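Local atomic coordinates of xyloglucan-specific endo-beta-1,4-glucanase BoGH9A (Bacteroides ovatus, PDB entry 6DHT), a protein that cleaves the beta-1,4-linked glucan backbone of xyloglucans from within the chain, releasing xyloglucan oligosaccharides. Residues A[220-223]-A[224-227]. Residues are numbered along the deposited sequence; the frame is centred on the assembly and turned at random.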
# COMPACT_ATOMS: atom_id res chain seq x y z
N PHE A 220 6.61 -12.44 -8.52
CA PHE A 220 7.76 -11.84 -9.19
C PHE A 220 8.76 -11.32 -8.17
O PHE A 220 9.98 -11.38 -8.38
CB PHE A 220 7.36 -10.71 -10.12
CG PHE A 220 8.47 -10.33 -11.05
CD1 PHE A 220 8.66 -11.05 -12.22
CD2 PHE A 220 9.37 -9.34 -10.72
CE1 PHE A 220 9.71 -10.72 -13.09
CE2 PHE A 220 10.42 -9.02 -11.58
CZ PHE A 220 10.59 -9.74 -12.76
N ASN A 221 8.25 -10.79 -7.06
CA ASN A 221 9.11 -10.34 -5.98
C ASN A 221 9.45 -11.48 -5.01
O ASN A 221 10.57 -11.54 -4.54
CB ASN A 221 8.51 -9.14 -5.24
CG ASN A 221 9.55 -8.42 -4.39
OD1 ASN A 221 10.32 -7.63 -4.92
ND2 ASN A 221 9.59 -8.69 -3.09
N LEU A 222 8.51 -12.36 -4.67
CA LEU A 222 8.82 -13.51 -3.81
C LEU A 222 9.99 -14.33 -4.35
O LEU A 222 10.84 -14.80 -3.58
CB LEU A 222 7.61 -14.41 -3.66
CG LEU A 222 6.46 -13.79 -2.83
CD1 LEU A 222 5.11 -14.53 -3.05
CD2 LEU A 222 6.82 -13.70 -1.33
N ASP A 223 10.03 -14.50 -5.67
CA ASP A 223 11.10 -15.30 -6.28
C ASP A 223 12.44 -14.63 -6.03
O ASP A 223 13.43 -15.30 -5.69
CB ASP A 223 10.84 -15.45 -7.77
CG ASP A 223 11.60 -16.60 -8.38
OD1 ASP A 223 11.90 -17.57 -7.66
OD2 ASP A 223 11.87 -16.52 -9.60
N TRP A 224 12.50 -13.31 -6.17
CA TRP A 224 13.71 -12.59 -5.80
C TRP A 224 14.03 -12.76 -4.30
O TRP A 224 15.19 -13.00 -3.92
CB TRP A 224 13.62 -11.09 -6.14
CG TRP A 224 14.67 -10.35 -5.42
CD1 TRP A 224 16.01 -10.47 -5.62
CD2 TRP A 224 14.52 -9.43 -4.33
NE1 TRP A 224 16.70 -9.67 -4.75
CE2 TRP A 224 15.80 -9.03 -3.93
CE3 TRP A 224 13.41 -8.90 -3.66
CZ2 TRP A 224 16.00 -8.13 -2.90
CZ3 TRP A 224 13.63 -7.99 -2.65
CH2 TRP A 224 14.89 -7.63 -2.27
N MET A 225 13.02 -12.63 -3.43
CA MET A 225 13.25 -12.71 -1.99
C MET A 225 13.96 -14.01 -1.59
O MET A 225 14.83 -13.99 -0.73
CB MET A 225 11.93 -12.57 -1.22
CG MET A 225 11.32 -11.21 -1.32
SD MET A 225 9.81 -11.05 -0.34
CE MET A 225 10.49 -10.77 1.29
N LEU A 226 13.57 -15.12 -2.21
CA LEU A 226 14.22 -16.42 -1.95
C LEU A 226 15.74 -16.34 -2.11
O LEU A 226 16.47 -16.98 -1.34
CB LEU A 226 13.64 -17.49 -2.86
CG LEU A 226 12.19 -17.88 -2.57
CD1 LEU A 226 11.72 -18.81 -3.65
CD2 LEU A 226 12.04 -18.59 -1.24
N THR A 227 16.20 -15.56 -3.08
CA THR A 227 17.64 -15.43 -3.35
C THR A 227 18.39 -14.59 -2.32
O THR A 227 19.63 -14.53 -2.33
CB THR A 227 17.92 -14.83 -4.75
OG1 THR A 227 17.67 -13.42 -4.77
CG2 THR A 227 17.10 -15.53 -5.83
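Asn-221 and Trp-224 both carry CG anti to the backbone N (chi1 -164° and 165°), which sends amide and indole out side by side in the same direction, three residues apart on the helix. OD1 of Asn-221 lies 3.6 Å from CE3 of Trp-224, while ND2 comes up to the ring edge, in its plane; the amide and ring planes are 62° apart. Met-225 joins from the next position: with its CG anti to the carbonyl carbon and chi2 extended, its SD comes 3.6 Å from ND2 of Asn-221 and 4.1 Å from CD2 of Leu-222. The residues lie on helix 213-226, in the (alpha/alpha)6 barrel of the glycoside hydrolase family 9 catalytic domain, and i to i+4 bonds run from Met-225 N to Asn-221 O (2.9 Å) and from Leu-226 N to Leu-222 O (3.1 Å). Beyond these, Trp-224 O accepts hydrogen bonds from both the backbone N and OG1 of Thr-227, the hydroxyl reaching a lone pair in the carbonyl plane at 2.7 Å. OD1 of the buried Asn-221 takes a hydrogen bond from Trp-166 N, whereas Asp-223, on another side of the helix, forms a salt bridge with Lys-164. Leu-222, Met-225 and Leu-226 pack on Met-275 of helix 265-281.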